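Local coordinates for endostatin (Mus musculus, PDB 1KOE), which inhibits angiogenesis as the C-terminal fragment of the collagen XVIII alpha1 chain and probably binds heparin, at residues T39-L44 with Y52-R57; D50-S53 with D59-S62; A92-F95 with D101-R104. All coordinates share one frame; numbering follows the deposited sequence.

Interaction 1: residues T39-L44 with Y52-R57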
loop_
_atom_site.group_PDB
_atom_site.type_symbol
_atom_site.label_atom_id
_atom_site.label_comp_id
_atom_site.label_asym_id
_atom_site.label_seq_id
_atom_site.Cartn_x
_atom_site.Cartn_y
_atom_site.Cartn_z
ATOM N N THR A 39 9.955 10.815 -2.231
ATOM C CA THR A 39 10.145 9.628 -3.057
ATOM C C THR A 39 9.105 8.580 -2.638
ATOM O O THR A 39 9.165 8.032 -1.544
ATOM C CB THR A 39 11.568 9.045 -2.880
ATOM O OG1 THR A 39 12.540 10.072 -3.142
ATOM C CG2 THR A 39 11.793 7.875 -3.851
ATOM N N PHE A 40 8.150 8.323 -3.519
ATOM C CA PHE A 40 7.086 7.364 -3.248
ATOM C C PHE A 40 7.296 6.045 -3.953
ATOM O O PHE A 40 7.555 6.016 -5.159
ATOM C CB PHE A 40 5.747 7.939 -3.685
ATOM C CG PHE A 40 5.269 9.065 -2.818
ATOM C CD1 PHE A 40 5.765 10.356 -2.998
ATOM C CD2 PHE A 40 4.328 8.837 -1.819
ATOM C CE1 PHE A 40 5.329 11.399 -2.198
ATOM C CE2 PHE A 40 3.890 9.882 -1.019
ATOM C CZ PHE A 40 4.392 11.163 -1.211
ATOM N N ARG A 41 7.169 4.963 -3.196
ATOM C CA ARG A 41 7.301 3.625 -3.738
ATOM C C ARG A 41 6.006 2.846 -3.465
ATOM O O ARG A 41 5.262 3.177 -2.541
ATOM C CB ARG A 41 8.521 2.941 -3.118
ATOM C CG ARG A 41 9.835 3.610 -3.540
ATOM C CD ARG A 41 11.005 2.658 -3.550
ATOM N NE ARG A 41 10.720 1.480 -4.360
ATOM C CZ ARG A 41 11.098 0.245 -4.044
ATOM N NH1 ARG A 41 11.790 0.032 -2.922
ATOM N NH2 ARG A 41 10.758 -0.779 -4.829
ATOM N N ALA A 42 5.695 1.861 -4.303
ATOM C CA ALA A 42 4.484 1.069 -4.116
ATOM C C ALA A 42 4.575 0.258 -2.827
ATOM O O ALA A 42 5.623 -0.301 -2.505
ATOM C CB ALA A 42 4.260 0.154 -5.316
ATOM N N PHE A 43 3.465 0.239 -2.086
ATOM C CA PHE A 43 3.305 -0.480 -0.816
ATOM C C PHE A 43 3.035 -1.963 -1.175
ATOM O O PHE A 43 1.903 -2.435 -1.117
ATOM C CB PHE A 43 2.092 0.154 -0.085
ATOM C CG PHE A 43 1.850 -0.352 1.328
ATOM C CD1 PHE A 43 2.596 0.137 2.408
ATOM C CD2 PHE A 43 0.839 -1.274 1.581
ATOM C CE1 PHE A 43 2.324 -0.278 3.731
ATOM C CE2 PHE A 43 0.560 -1.689 2.891
ATOM C CZ PHE A 43 1.307 -1.185 3.967
ATOM N N LEU A 44 4.073 -2.681 -1.588
ATOM C CA LEU A 44 3.920 -4.070 -2.001
ATOM C C LEU A 44 5.224 -4.821 -1.785
ATOM O O LEU A 44 6.298 -4.218 -1.853
ATOM C CB LEU A 44 3.660 -4.131 -3.527
ATOM C CG LEU A 44 2.473 -3.438 -4.209
ATOM C CD1 LEU A 44 2.654 -3.376 -5.722
ATOM C CD2 LEU A 44 1.195 -4.176 -3.849
ATOM N N TYR A 52 8.443 -4.449 4.220
ATOM C CA TYR A 52 9.011 -3.832 5.419
ATOM C C TYR A 52 10.248 -2.961 5.188
ATOM O O TYR A 52 10.393 -1.892 5.787
ATOM C CB TYR A 52 9.315 -4.896 6.484
ATOM C CG TYR A 52 9.909 -4.282 7.728
ATOM C CD1 TYR A 52 9.109 -3.588 8.650
ATOM C CD2 TYR A 52 11.285 -4.350 7.966
ATOM C CE1 TYR A 52 9.674 -2.967 9.774
ATOM C CE2 TYR A 52 11.852 -3.735 9.077
ATOM C CZ TYR A 52 11.046 -3.047 9.972
ATOM O OH TYR A 52 11.656 -2.447 11.039
ATOM N N SER A 53 11.110 -3.400 4.280
ATOM C CA SER A 53 12.366 -2.721 3.983
ATOM C C SER A 53 12.323 -1.513 3.092
ATOM O O SER A 53 13.358 -0.877 2.896
ATOM C CB SER A 53 13.327 -3.719 3.351
ATOM O OG SER A 53 13.655 -4.733 4.277
ATOM N N ILE A 54 11.153 -1.190 2.547
ATOM C CA ILE A 54 10.998 -0.063 1.624
ATOM C C ILE A 54 11.283 1.309 2.246
ATOM O O ILE A 54 11.754 2.214 1.549
ATOM C CB ILE A 54 9.598 -0.059 0.980
ATOM C CG1 ILE A 54 9.461 -1.233 0.017
ATOM C CG2 ILE A 54 9.353 1.233 0.242
ATOM C CD1 ILE A 54 8.088 -1.295 -0.612
ATOM N N VAL A 55 10.952 1.474 3.526
ATOM C CA VAL A 55 11.203 2.727 4.241
ATOM C C VAL A 55 12.615 2.693 4.837
ATOM O O VAL A 55 13.003 1.688 5.427
ATOM C CB VAL A 55 10.140 2.947 5.355
ATOM C CG1 VAL A 55 10.567 4.065 6.305
ATOM C CG2 VAL A 55 8.789 3.277 4.707
ATOM N N ARG A 56 13.382 3.769 4.635
ATOM C CA ARG A 56 14.764 3.881 5.142
ATOM C C ARG A 56 14.813 3.497 6.603
ATOM O O ARG A 56 13.957 3.910 7.389
ATOM C CB ARG A 56 15.298 5.314 4.978
ATOM N N ARG A 57 15.843 2.742 6.973
ATOM C CA ARG A 57 15.995 2.260 8.347
ATOM C C ARG A 57 15.847 3.345 9.415
ATOM O O ARG A 57 15.181 3.135 10.434
ATOM C CB ARG A 57 17.332 1.511 8.518
HETATM O O HOH W 1 12.788 2.152 -1.033
#
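Ile54, pointing out of an irregular loop toward strand 40-42, makes the whole of this contact from its own side by laying both branches against Arg41, Ala42 and Leu44. Its long branch runs straight out, with CD1 anti to CA (chi2 178°), and this extension delivers the terminal methyl to two backbone carbonyls. CD1 lies 3.3 Å from Ala42 O and 3.6 Å from Leu44 O, so a hydrocarbon group fits against the chain just where an inverse gamma turn centred on Phe43 ends the strand. The short branch serves Arg41 instead: Ile54 CG2 packs on Arg41 CB at 3.9 Å.

The arginine begins as a plain aliphatic partner and then turns. A bend at chi3 (54°) breaks its otherwise open course and brings the head group back beside the isoleucine, where NH1 stands 4.0 Å from Ile54 CG1. A water at the edge of the guanidinium, in its plane, continues the link. It accepts from Arg41 NH1 at 3.0 Å and donates to Ile54 O at 2.8 Å. Other partners hold the head group as well: NH2 forms a salt bridge with Asp24 of helix 19-33, whose other carboxylate oxygen takes the Ala42 amide, and NH1 also bonds Gln49.

Strand 40-42 is an outer strand of the mixed sheet in this C-type lectin-like fold, bonded along one side to strand 166-169, and Ile54 reaches on to Ile168 of that strand. Direct contact between the two segments is purely van der Waals, whereas their polar link passes through one water. The contact implies that here the loop meets the strand through apolar fit and a single bridging water, with the arginine's charge probably offset chiefly by Asp24.

Interaction 2: residues D50-S53 with D59-S62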
loop_
_atom_site.group_PDB
_atom_site.type_symbol
_atom_site.label_atom_id
_atom_site.label_comp_id
_atom_site.label_asym_id
_atom_site.label_seq_id
_atom_site.Cartn_x
_atom_site.Cartn_y
_atom_site.Cartn_z
ATOM N N ASP A 50 11.104 -7.059 0.420
ATOM C CA ASP A 50 10.071 -7.218 1.437
ATOM C C ASP A 50 9.486 -5.816 1.625
ATOM O O ASP A 50 10.214 -4.821 1.634
ATOM C CB ASP A 50 10.672 -7.642 2.772
ATOM C CG ASP A 50 11.254 -9.020 2.728
ATOM O OD1 ASP A 50 10.580 -9.930 2.209
ATOM O OD2 ASP A 50 12.390 -9.204 3.202
ATOM N N LEU A 51 8.174 -5.731 1.756
ATOM C CA LEU A 51 7.499 -4.453 1.970
ATOM C C LEU A 51 8.122 -3.710 3.165
ATOM O O LEU A 51 8.347 -2.499 3.112
ATOM C CB LEU A 51 6.020 -4.716 2.253
ATOM C CG LEU A 51 5.115 -3.610 2.807
ATOM C CD1 LEU A 51 5.160 -2.401 1.889
ATOM C CD2 LEU A 51 3.689 -4.158 2.895
ATOM N N TYR A 52 8.443 -4.449 4.220
ATOM C CA TYR A 52 9.011 -3.832 5.419
ATOM C C TYR A 52 10.248 -2.961 5.188
ATOM O O TYR A 52 10.393 -1.892 5.787
ATOM C CB TYR A 52 9.315 -4.896 6.484
ATOM C CG TYR A 52 9.909 -4.282 7.728
ATOM C CD1 TYR A 52 9.109 -3.588 8.650
ATOM C CD2 TYR A 52 11.285 -4.350 7.966
ATOM C CE1 TYR A 52 9.674 -2.967 9.774
ATOM C CE2 TYR A 52 11.852 -3.735 9.077
ATOM C CZ TYR A 52 11.046 -3.047 9.972
ATOM O OH TYR A 52 11.656 -2.447 11.039
ATOM N N SER A 53 11.110 -3.400 4.280
ATOM C CA SER A 53 12.366 -2.721 3.983
ATOM C C SER A 53 12.323 -1.513 3.092
ATOM O O SER A 53 13.358 -0.877 2.896
ATOM C CB SER A 53 13.327 -3.719 3.351
ATOM O OG SER A 53 13.655 -4.733 4.277
ATOM N N ASP A 59 14.053 5.933 9.410
ATOM C CA ASP A 59 12.703 6.461 9.524
ATOM C C ASP A 59 11.669 5.435 9.923
ATOM O O ASP A 59 10.490 5.746 9.960
ATOM C CB ASP A 59 12.279 7.093 8.196
ATOM C CG ASP A 59 13.110 8.309 7.835
ATOM O OD1 ASP A 59 13.572 9.009 8.757
ATOM O OD2 ASP A 59 13.320 8.555 6.636
ATOM N N ARG A 60 12.095 4.233 10.284
ATOM C CA ARG A 60 11.149 3.176 10.627
ATOM C C ARG A 60 10.570 3.171 12.032
ATOM O O ARG A 60 9.442 2.745 12.232
ATOM C CB ARG A 60 11.790 1.813 10.389
ATOM C CG ARG A 60 12.197 1.557 8.973
ATOM C CD ARG A 60 12.785 0.172 8.824
ATOM N NE ARG A 60 13.348 0.030 7.491
ATOM C CZ ARG A 60 14.296 -0.837 7.151
ATOM N NH1 ARG A 60 14.805 -1.662 8.058
ATOM N NH2 ARG A 60 14.719 -0.893 5.890
ATOM N N GLY A 61 11.308 3.693 13.000
ATOM C CA GLY A 61 10.830 3.598 14.358
ATOM C C GLY A 61 10.090 4.741 14.989
ATOM O O GLY A 61 9.314 4.513 15.905
ATOM N N SER A 62 10.256 5.956 14.508
ATOM C CA SER A 62 9.579 7.025 15.195
ATOM C C SER A 62 9.064 8.138 14.332
ATOM O O SER A 62 8.926 9.268 14.798
ATOM C CB SER A 62 10.509 7.588 16.263
ATOM O OG SER A 62 11.717 8.001 15.654
#
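Tyr52 and Arg60 carry the van der Waals part of this contact, the arginine's stem passing beside the phenol end of the ring. Arg60 CD lies 3.6 Å from Tyr52 OH and 3.8 Å from Tyr52 CZ, while Arg60 NH1 stands 3.7 Å from Tyr52 CE2. Ring and guanidinium planes are inclined at 57°, so the two groups do not stack. The side chain of Arg60 is drawn out straight from CG to NE (chi2 -178°), and this length carries its head group across to the backbone of Tyr52 and Ser53.

Both segments belong to the long connection between strands 40-42 and 65-66, in a C-type lectin-like fold where much of the chain is loop. Here Ser53 N bonds to Asp50 O at 3.1 Å, closing a beta turn with helical angles at Leu51 and Tyr52.

The polar contacts are made with backbone oxygens. Arg60 NH2 gives Ser53 O a weak hydrogen bond, 3.3 Å long and bent to 128° at the hydrogen. Tyr52 O sits over one face of the Arg60 guanidinium without bonding to it; its hydrogen bond comes from Trp77 NE1. Stronger ties to the polar ends come from outside: NE of Arg60 donates to Val55 O, and the Tyr52 hydroxyl is hydrogen-bonded to Asp78 in helix 77-80.

Interaction 3: residues A92-F95 with D101-R104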
loop_
_atom_site.group_PDB
_atom_site.type_symbol
_atom_site.label_atom_id
_atom_site.label_comp_id
_atom_site.label_asym_id
_atom_site.label_seq_id
_atom_site.Cartn_x
_atom_site.Cartn_y
_atom_site.Cartn_z
ATOM N N ALA A 92 -9.962 6.275 10.449
ATOM C CA ALA A 92 -8.785 6.608 9.627
ATOM C C ALA A 92 -9.240 6.673 8.177
ATOM O O ALA A 92 -10.039 5.850 7.752
ATOM C CB ALA A 92 -7.705 5.526 9.776
ATOM N N ARG A 93 -8.766 7.671 7.443
ATOM C CA ARG A 93 -9.117 7.866 6.031
ATOM C C ARG A 93 -7.874 7.760 5.155
ATOM O O ARG A 93 -6.784 8.188 5.551
ATOM C CB ARG A 93 -9.668 9.273 5.802
ATOM C CG ARG A 93 -10.967 9.548 6.452
ATOM C CD ARG A 93 -11.503 10.856 5.953
ATOM N NE ARG A 93 -10.721 12.016 6.387
ATOM C CZ ARG A 93 -11.121 13.270 6.185
ATOM N NH1 ARG A 93 -12.276 13.491 5.562
ATOM N NH2 ARG A 93 -10.378 14.298 6.578
ATOM N N ILE A 94 -8.043 7.203 3.966
ATOM C CA ILE A 94 -6.937 7.124 3.030
ATOM C C ILE A 94 -7.391 7.803 1.756
ATOM O O ILE A 94 -8.469 7.514 1.232
ATOM C CB ILE A 94 -6.485 5.674 2.756
ATOM C CG1 ILE A 94 -5.931 5.067 4.059
ATOM C CG2 ILE A 94 -5.434 5.654 1.618
ATOM C CD1 ILE A 94 -5.411 3.669 3.929
ATOM N N PHE A 95 -6.622 8.805 1.348
ATOM C CA PHE A 95 -6.893 9.577 0.131
ATOM C C PHE A 95 -5.951 9.191 -1.018
ATOM O O PHE A 95 -4.790 8.819 -0.791
ATOM C CB PHE A 95 -6.699 11.080 0.401
ATOM C CG PHE A 95 -7.653 11.635 1.401
ATOM C CD1 PHE A 95 -8.894 12.094 1.001
ATOM C CD2 PHE A 95 -7.325 11.685 2.747
ATOM C CE1 PHE A 95 -9.808 12.593 1.939
ATOM C CE2 PHE A 95 -8.228 12.178 3.674
ATOM C CZ PHE A 95 -9.473 12.631 3.264
ATOM N N ASP A 101 -11.388 10.234 -1.126
ATOM C CA ASP A 101 -11.392 9.249 -0.046
ATOM C C ASP A 101 -11.756 7.913 -0.716
ATOM O O ASP A 101 -12.877 7.727 -1.224
ATOM C CB ASP A 101 -12.426 9.630 1.018
ATOM C CG ASP A 101 -12.483 8.636 2.183
ATOM O OD1 ASP A 101 -12.255 7.424 2.020
ATOM O OD2 ASP A 101 -12.809 9.066 3.289
ATOM N N VAL A 102 -10.804 6.987 -0.702
ATOM C CA VAL A 102 -10.970 5.692 -1.349
ATOM C C VAL A 102 -12.113 4.815 -0.807
ATOM O O VAL A 102 -12.666 3.976 -1.525
ATOM C CB VAL A 102 -9.624 4.919 -1.345
ATOM C CG1 VAL A 102 -9.278 4.434 0.048
ATOM C CG2 VAL A 102 -9.680 3.779 -2.300
ATOM N N LEU A 103 -12.480 5.013 0.452
ATOM C CA LEU A 103 -13.564 4.231 1.036
ATOM C C LEU A 103 -14.935 4.810 0.661
ATOM O O LEU A 103 -15.885 4.061 0.426
ATOM C CB LEU A 103 -13.432 4.146 2.562
ATOM C CG LEU A 103 -13.889 2.819 3.175
ATOM C CD1 LEU A 103 -12.878 1.748 2.838
ATOM C CD2 LEU A 103 -14.018 2.949 4.672
ATOM N N ARG A 104 -15.013 6.129 0.513
ATOM C CA ARG A 104 -16.290 6.763 0.208
ATOM C C ARG A 104 -16.567 6.988 -1.266
ATOM O O ARG A 104 -17.687 7.311 -1.645
ATOM C CB ARG A 104 -16.408 8.090 0.964
ATOM C CG ARG A 104 -16.407 7.947 2.486
HETATM O O HOH W 2 -13.591 11.844 3.747
HETATM O O HOH W 3 -10.601 5.940 3.676
#
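Phe95 overlaps the start of the 101-104 segment through CD1 and CE1 of its ring: CD1 lies 3.8 Å from Asp101 N, and CE1 lies 4.1 Å from Asp101 CB. The backbones meet in a single beta bridge, and Val102 N donates to Ile94 O at 3.1 Å in a nearly straight bond (164°). Alongside this bond, Val102 CG1 packs on Ile94 CB.

Asp101 organises the polar side. With CG anti to the backbone N (chi1 -180°), its OD1 accepts from Leu103 N at 2.9 Å, which makes an Asx turn, and also from a water held by Ile94 N. OD2 rests on the aliphatic stem of Arg93, 3.5 Å from CD, and reaches NH1 of that arginine through a second water. Phe95 turns the CZ edge of its ring to one face of the Arg93 guanidinium, whose salt bridge is to Glu71.

The pair lies in the irregular region between helix 77-80 and strand 112-114. Phe95 joins it to the mixed sheet through backbone bonding with Ala8 of strand 4-8, and Val102 packs on Trp108 of the same region and on Ile164, just before strand 166-169.

Interactions 1 and 2 form one continuous patch, their centres about 7 Å apart. They share Tyr52 and Ser53, and Leu51 of interaction 2 packs on Phe43 of interaction 1. Along the chain they overlap at 52-53, running from strand 40-42 through the connection that leads to strand 65-66. Interaction 3 comes later, after helix 77-80, with its centre about 21 Å from that of interaction 1 and about 23 Å from that of interaction 2. Interactions 1 and 3 lie on opposite sides of the chain's centre, yet both meet the mixed sheet, at strand 40-42 and strand 4-8 respectively. A compact domain with little regular structure thus has long loops secured at well-separated places, two of them at strands of the same sheet.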